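Local atomic coordinates of Ufm1-specific protease (Caenorhabditis elegans, PDB entry 5EJJ), a protein that acts as a thiol protease that cleaves the peptide bond after the C-terminal glycine of the ubiquitin-like modifier Ufm1, removing it from its targets. Residues S108-L111 / D112-M116; R399-Q402 / T403-W407. All blocks are in the same frame, centred on the assembly; numbering follows the deposited sequence.

Interaction 1 (S108-L111 / D112-M116); sequences SEFL and DMNVM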
ATOM      1  N   SER A 108      -1.314 -28.514  -1.493  1.00 48.87           N
ATOM      2  CA  SER A 108      -1.302 -29.960  -1.661  1.00 44.48           C
ATOM      3  C   SER A 108      -1.662 -30.337  -3.156  1.00 36.94           C
ATOM      4  O   SER A 108      -0.840 -30.916  -3.893  1.00 29.75           O
ATOM      5  CB  SER A 108      -2.215 -30.622  -0.544  1.00 55.12           C
ATOM      6  OG  SER A 108      -2.430 -29.853   0.693  1.00 27.67           O
ATOM      7  N   GLU A 109      -2.854 -29.946  -3.616  1.00 31.73           N
ATOM      8  CA  GLU A 109      -3.330 -30.314  -4.958  1.00 33.99           C
ATOM      9  C   GLU A 109      -2.636 -29.565  -6.094  1.00 38.94           C
ATOM     10  O   GLU A 109      -2.443 -30.114  -7.197  1.00 34.61           O
ATOM     11  CB  GLU A 109      -4.835 -30.063  -5.095  1.00 36.82           C
ATOM     12  CG  GLU A 109      -5.736 -30.887  -4.181  1.00 50.14           C
ATOM     13  CD  GLU A 109      -7.216 -30.509  -4.330  1.00 60.10           C
ATOM     14  OE1 GLU A 109      -7.935 -30.423  -3.296  1.00 57.21           O
ATOM     15  OE2 GLU A 109      -7.653 -30.294  -5.491  1.00 59.81           O
ATOM     16  N   PHE A 110      -2.309 -28.296  -5.830  1.00 43.01           N
ATOM     17  CA  PHE A 110      -1.681 -27.412  -6.823  1.00 34.83           C
ATOM     18  C   PHE A 110      -0.324 -27.942  -7.298  1.00 30.83           C
ATOM     19  O   PHE A 110       0.026 -27.815  -8.470  1.00 30.12           O
ATOM     20  CB  PHE A 110      -1.530 -25.975  -6.292  1.00 29.12           C
ATOM     21  CG  PHE A 110      -0.683 -25.096  -7.176  1.00 25.60           C
ATOM     22  CD1 PHE A 110      -1.245 -24.435  -8.259  1.00 24.26           C
ATOM     23  CD2 PHE A 110       0.683 -24.954  -6.943  1.00 23.44           C
ATOM     24  CE1 PHE A 110      -0.467 -23.637  -9.086  1.00 23.88           C
ATOM     25  CE2 PHE A 110       1.474 -24.158  -7.779  1.00 22.35           C
ATOM     26  CZ  PHE A 110       0.899 -23.502  -8.851  1.00 21.17           C
ATOM     27  N   LEU A 111       0.441 -28.527  -6.388  1.00 28.19           N
ATOM     28  CA  LEU A 111       1.737 -29.040  -6.771  1.00 27.63           C
ATOM     29  C   LEU A 111       1.670 -30.241  -7.706  1.00 31.87           C
ATOM     30  O   LEU A 111       2.572 -30.428  -8.520  1.00 31.78           O
ATOM     31  CB  LEU A 111       2.541 -29.388  -5.539  1.00 27.02           C
ATOM     32  CG  LEU A 111       2.846 -28.149  -4.712  1.00 28.61           C
ATOM     33  CD1 LEU A 111       3.592 -28.570  -3.428  1.00 25.12           C
ATOM     34  CD2 LEU A 111       3.628 -27.098  -5.548  1.00 22.56           C
ATOM     35  N   ASP A 112       0.610 -31.045  -7.589  1.00 36.42           N
ATOM     36  CA  ASP A 112       0.464 -32.286  -8.366  1.00 35.26           C
ATOM     37  C   ASP A 112       0.032 -31.996  -9.784  1.00 40.78           C
ATOM     38  O   ASP A 112       0.371 -32.725 -10.724  1.00 38.54           O
ATOM     39  CB  ASP A 112      -0.595 -33.189  -7.745  1.00 39.73           C
ATOM     40  CG  ASP A 112      -0.177 -33.730  -6.399  1.00 56.21           C
ATOM     41  OD1 ASP A 112      -0.654 -33.184  -5.367  1.00 50.93           O
ATOM     42  OD2 ASP A 112       0.633 -34.697  -6.381  1.00 64.06           O
ATOM     43  N   MET A 113      -0.744 -30.931  -9.920  1.00 37.22           N
ATOM     44  CA  MET A 113      -1.235 -30.510 -11.212  1.00 34.03           C
ATOM     45  C   MET A 113      -0.217 -29.662 -11.992  1.00 35.35           C
ATOM     46  O   MET A 113      -0.398 -29.424 -13.195  1.00 36.79           O
ATOM     47  CB  MET A 113      -2.517 -29.725 -11.008  1.00 33.85           C
ATOM     48  CG  MET A 113      -3.537 -29.950 -12.070  1.00 42.05           C
ATOM     49  SD  MET A 113      -4.978 -30.695 -11.331  1.00 67.14           S
ATOM     50  CE  MET A 113      -4.264 -32.264 -10.804  1.00 50.07           C
ATOM     51  N   ASN A 114       0.843 -29.205 -11.314  1.00 32.65           N
ATOM     52  CA  ASN A 114       1.801 -28.258 -11.913  1.00 31.71           C
ATOM     53  C   ASN A 114       3.271 -28.542 -11.542  1.00 31.33           C
ATOM     54  O   ASN A 114       3.901 -27.786 -10.786  1.00 27.32           O
ATOM     55  CB  ASN A 114       1.410 -26.796 -11.600  1.00 28.26           C
ATOM     56  CG  ASN A 114      -0.041 -26.469 -11.999  1.00 30.60           C
ATOM     57  OD1 ASN A 114      -0.324 -26.068 -13.140  1.00 29.75           O
ATOM     58  ND2 ASN A 114      -0.963 -26.642 -11.052  1.00 26.48           N
ATOM     59  N   VAL A 115       3.815 -29.618 -12.115  1.00 34.23           N
ATOM     60  CA  VAL A 115       5.087 -30.195 -11.650  1.00 31.15           C
ATOM     61  C   VAL A 115       6.292 -29.245 -11.623  1.00 27.37           C
ATOM     62  O   VAL A 115       7.177 -29.393 -10.771  1.00 26.42           O
ATOM     63  CB  VAL A 115       5.464 -31.530 -12.385  1.00 23.79           C
ATOM     64  CG1 VAL A 115       4.292 -32.470 -12.411  1.00 26.41           C
ATOM     65  CG2 VAL A 115       5.940 -31.267 -13.782  1.00 25.50           C
ATOM     66  N   MET A 116       6.346 -28.278 -12.529  1.00 25.71           N
ATOM     67  CA  MET A 116       7.523 -27.429 -12.538  1.00 26.29           C
ATOM     68  C   MET A 116       7.462 -26.271 -11.539  1.00 27.49           C
ATOM     69  O   MET A 116       8.450 -25.564 -11.348  1.00 31.55           O
ATOM     70  CB  MET A 116       7.929 -26.986 -13.950  1.00 30.10           C
ATOM     71  CG  MET A 116       6.932 -26.152 -14.722  1.00 37.14           C
ATOM     72  SD  MET A 116       7.749 -25.400 -16.164  1.00 56.42           S
ATOM     73  CE  MET A 116       6.333 -24.862 -17.134  1.00 43.85           C
TER
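Phe110 and Asn114 meet across the last turn of helix 107-113, in a local contact between residues four apart where the helix gives way to the chain running into strand 117-119. The amide of Asn114 turns back on the helix: ND2 donates to Phe110 O at 3.0 Å, almost straight at 171°, and meets a lone pair of the oxygen in the plane of the carbonyl. The oxygen also lies close to the plane of the amide that grips it. Phe110 sends its ring toward the same place, its chi1 of 170° placing CG opposite the backbone N. As a result Asn114 CB lies over one ring face, and ND2 approaches CD1 to 3.6 Å. The two side chains cross at about a right angle, with the amide turned 26° from the ring plane. The other end of the amide is also held, because Asn114 OD1 accepts from the backbone N of Gln96 on strand 94-97; the two bonds together fix which way the amide is flipped. The ring is buried among Leu95, Leu97, Met101 and Ile6. Backbone bonding is weaker here: Glu109 O takes long, weak hydrogen bonds from Met113 N at 3.3 Å and from Asp112 N at 3.2 Å. Asp112 and Met113 are exposed, although Met113 also touches Gln96 and Thr98. The arrangement is that of a helix C-terminus followed by an asparagine whose ND2 bonds the carbonyl of the residue four positions back; here, within the N-terminal MPN region, it also ties the helix end to the edge strand of a mixed four-stranded sheet.

Interaction 2 (R399-Q402 / T403-W407); sequences RSFQ and TIWSW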
ATOM      1  N   ARG A 399      -3.109  12.950  21.355  1.00 54.02           N
ATOM      2  CA  ARG A 399      -2.173  12.279  20.480  1.00 55.36           C
ATOM      3  C   ARG A 399      -2.718  10.930  20.021  1.00 55.67           C
ATOM      4  O   ARG A 399      -2.649  10.606  18.831  1.00 55.06           O
ATOM      5  CB  ARG A 399      -0.818  12.128  21.183  1.00 59.65           C
ATOM      6  CG  ARG A 399      -0.205  13.465  21.584  1.00 60.33           C
ATOM      7  CD  ARG A 399      -0.467  14.498  20.496  1.00 65.26           C
ATOM      8  NE  ARG A 399       0.423  15.652  20.560  1.00 71.36           N
ATOM      9  CZ  ARG A 399       0.658  16.461  19.529  1.00 73.80           C
ATOM     10  NH1 ARG A 399       0.086  16.227  18.354  1.00 71.62           N
ATOM     11  NH2 ARG A 399       1.485  17.490  19.666  1.00 81.20           N
ATOM     12  N   SER A 400      -3.268  10.153  20.956  1.00 52.12           N
ATOM     13  CA  SER A 400      -3.867   8.867  20.610  1.00 48.40           C
ATOM     14  C   SER A 400      -5.058   9.071  19.704  1.00 45.54           C
ATOM     15  O   SER A 400      -5.356   8.232  18.854  1.00 45.79           O
ATOM     16  CB  SER A 400      -4.308   8.104  21.849  1.00 47.17           C
ATOM     17  OG  SER A 400      -3.196   7.474  22.433  1.00 55.40           O
ATOM     18  N   PHE A 401      -5.744  10.185  19.898  1.00 45.50           N
ATOM     19  CA  PHE A 401      -6.863  10.521  19.044  1.00 46.10           C
ATOM     20  C   PHE A 401      -6.341  10.760  17.640  1.00 43.16           C
ATOM     21  O   PHE A 401      -6.934  10.316  16.657  1.00 39.86           O
ATOM     22  CB  PHE A 401      -7.564  11.774  19.547  1.00 45.21           C
ATOM     23  CG  PHE A 401      -8.563  12.307  18.596  1.00 37.70           C
ATOM     24  CD1 PHE A 401      -9.831  11.747  18.523  1.00 39.81           C
ATOM     25  CD2 PHE A 401      -8.241  13.349  17.761  1.00 37.08           C
ATOM     26  CE1 PHE A 401     -10.774  12.228  17.643  1.00 43.39           C
ATOM     27  CE2 PHE A 401      -9.175  13.835  16.869  1.00 47.99           C
ATOM     28  CZ  PHE A 401     -10.450  13.269  16.810  1.00 48.80           C
ATOM     29  N   GLN A 402      -5.221  11.469  17.568  1.00 44.39           N
ATOM     30  CA  GLN A 402      -4.583  11.792  16.301  1.00 46.24           C
ATOM     31  C   GLN A 402      -4.097  10.536  15.566  1.00 44.35           C
ATOM     32  O   GLN A 402      -4.330  10.374  14.356  1.00 39.74           O
ATOM     33  CB  GLN A 402      -3.452  12.805  16.519  1.00 46.81           C
ATOM     34  CG  GLN A 402      -3.954  14.227  16.764  1.00 42.65           C
ATOM     35  CD  GLN A 402      -2.822  15.214  16.944  1.00 51.00           C
ATOM     36  OE1 GLN A 402      -1.740  14.846  17.404  1.00 52.44           O
ATOM     37  NE2 GLN A 402      -3.058  16.478  16.573  1.00 54.06           N
ATOM     38  N   THR A 403      -3.434   9.648  16.299  1.00 41.69           N
ATOM     39  CA  THR A 403      -3.091   8.349  15.751  1.00 36.28           C
ATOM     40  C   THR A 403      -4.331   7.662  15.182  1.00 32.61           C
ATOM     41  O   THR A 403      -4.365   7.337  14.012  1.00 36.49           O
ATOM     42  CB  THR A 403      -2.421   7.451  16.784  1.00 38.60           C
ATOM     43  OG1 THR A 403      -1.146   8.003  17.141  1.00 44.30           O
ATOM     44  CG2 THR A 403      -2.230   6.057  16.213  1.00 35.84           C
ATOM     45  N   ILE A 404      -5.370   7.483  15.980  1.00 32.03           N
ATOM     46  CA  ILE A 404      -6.589   6.873  15.458  1.00 31.57           C
ATOM     47  C   ILE A 404      -7.079   7.600  14.211  1.00 32.02           C
ATOM     48  O   ILE A 404      -7.636   6.990  13.299  1.00 30.65           O
ATOM     49  CB  ILE A 404      -7.710   6.830  16.525  1.00 32.97           C
ATOM     50  CG1 ILE A 404      -7.275   5.965  17.703  1.00 30.62           C
ATOM     51  CG2 ILE A 404      -9.014   6.271  15.960  1.00 25.92           C
ATOM     52  CD1 ILE A 404      -8.248   5.983  18.821  1.00 31.06           C
ATOM     53  N   TRP A 405      -6.850   8.904  14.151  1.00 36.67           N
ATOM     54  CA  TRP A 405      -7.339   9.670  13.011  1.00 37.50           C
ATOM     55  C   TRP A 405      -6.519   9.313  11.794  1.00 35.54           C
ATOM     56  O   TRP A 405      -7.068   8.973  10.741  1.00 33.79           O
ATOM     57  CB  TRP A 405      -7.277  11.180  13.260  1.00 43.20           C
ATOM     58  CG  TRP A 405      -7.986  11.982  12.195  1.00 45.42           C
ATOM     59  CD1 TRP A 405      -7.547  12.219  10.930  1.00 45.18           C
ATOM     60  CD2 TRP A 405      -9.256  12.642  12.307  1.00 46.65           C
ATOM     61  NE1 TRP A 405      -8.459  12.983  10.246  1.00 48.50           N
ATOM     62  CE2 TRP A 405      -9.518  13.256  11.070  1.00 47.00           C
ATOM     63  CE3 TRP A 405     -10.189  12.781  13.337  1.00 51.61           C
ATOM     64  CZ2 TRP A 405     -10.674  13.995  10.828  1.00 48.48           C
ATOM     65  CZ3 TRP A 405     -11.338  13.522  13.096  1.00 53.58           C
ATOM     66  CH2 TRP A 405     -11.566  14.122  11.852  1.00 49.20           C
ATOM     67  N   SER A 406      -5.202   9.377  11.951  1.00 33.90           N
ATOM     68  CA  SER A 406      -4.299   9.106  10.849  1.00 31.23           C
ATOM     69  C   SER A 406      -4.596   7.744  10.225  1.00 29.74           C
ATOM     70  O   SER A 406      -4.496   7.576   9.007  1.00 30.47           O
ATOM     71  CB  SER A 406      -2.849   9.193  11.310  1.00 33.05           C
ATOM     72  OG  SER A 406      -2.443   7.996  11.945  1.00 35.16           O
ATOM     73  N   TRP A 407      -4.989   6.778  11.045  1.00 26.51           N
ATOM     74  CA  TRP A 407      -5.337   5.470  10.507  1.00 25.88           C
ATOM     75  C   TRP A 407      -6.498   5.596   9.543  1.00 24.95           C
ATOM     76  O   TRP A 407      -6.540   4.904   8.537  1.00 26.38           O
ATOM     77  CB  TRP A 407      -5.670   4.472  11.610  1.00 23.64           C
ATOM     78  CG  TRP A 407      -6.005   3.090  11.146  1.00 19.25           C
ATOM     79  CD1 TRP A 407      -5.207   2.000  11.223  1.00 21.74           C
ATOM     80  CD2 TRP A 407      -7.241   2.641  10.565  1.00 19.06           C
ATOM     81  NE1 TRP A 407      -5.855   0.896  10.716  1.00 19.57           N
ATOM     82  CE2 TRP A 407      -7.105   1.268  10.302  1.00 17.07           C
ATOM     83  CE3 TRP A 407      -8.445   3.265  10.233  1.00 21.07           C
ATOM     84  CZ2 TRP A 407      -8.122   0.513   9.731  1.00 18.20           C
ATOM     85  CZ3 TRP A 407      -9.457   2.500   9.654  1.00 20.60           C
ATOM     86  CH2 TRP A 407      -9.288   1.146   9.417  1.00 16.25           C
TER
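Phe401 and Trp405 lie side by side on one flank of helix 396-409, the helix that starts at Cys396, the inferred nucleophile, consistent with the papain-like clan CA peptidases. Their side chains point the same way. Phe401 CZ comes to the edge of the indole, near its plane, 3.5 Å from Trp405 CE3. The rings are oblique, with planes at 53° and centroids 5.7 Å apart. Both have CG anti to the backbone N, which throws them out from the helix side by side toward helix 447-457, where Val453 and Leu454 meet Phe401 and Leu457 meets Trp405. The indole is further held by its NE1, bonded to Lys416 O. On a second flank, Ser400 and Ile404 both rest on Met492 of strand 491-494. Regular helix bonds run beneath these side chains, among them Ile404 N to Ser400 O at 3.0 Å, 175° at the hydrogen. All the touching residues are buried, so no side of the contact is a solvent face; the loosely held part is the Thr403 hydroxyl. Thr403 OG1 lies 3.4 Å from Arg399 O, a weak and unsettled bond, since Asn380 O is another acceptor within reach of the same proton; His382 N makes a weak bond to OG1. Nearby, Arg399 NE makes a salt bridge to Asp391. Further along, Ser406 turns its hydroxyl between its own backbone N and carbonyl carbon (chi1 81°), back over the helix, where OG is also hydrogen-bonded to Asn380 N. OG thereby donates to a lone pair of Thr403 O at 2.9 Å, an oxygen that also accepts from Trp407 N at 3.1 Å.

Interactions 1 and 2 are both local contacts, interaction 1 at the C-terminal end of helix 107-113 and interaction 2 along helix 396-409. Their centres are 46 Å apart, their nearest atoms about 32 Å, and they lie on opposite sides of the chain's centre. Interaction 2 belongs to the catalytic C78 region, where the side chain of Arg399 is about 6 Å from that of Cys396 and about 8 Å from that of His522, both inferred active-site residues. Interaction 1 lies away from these residues, in the N-terminal MPN region, a domain that modulates substrate recognition and deufmylation. The two contacts do not touch, so any influence between them would probably be indirect.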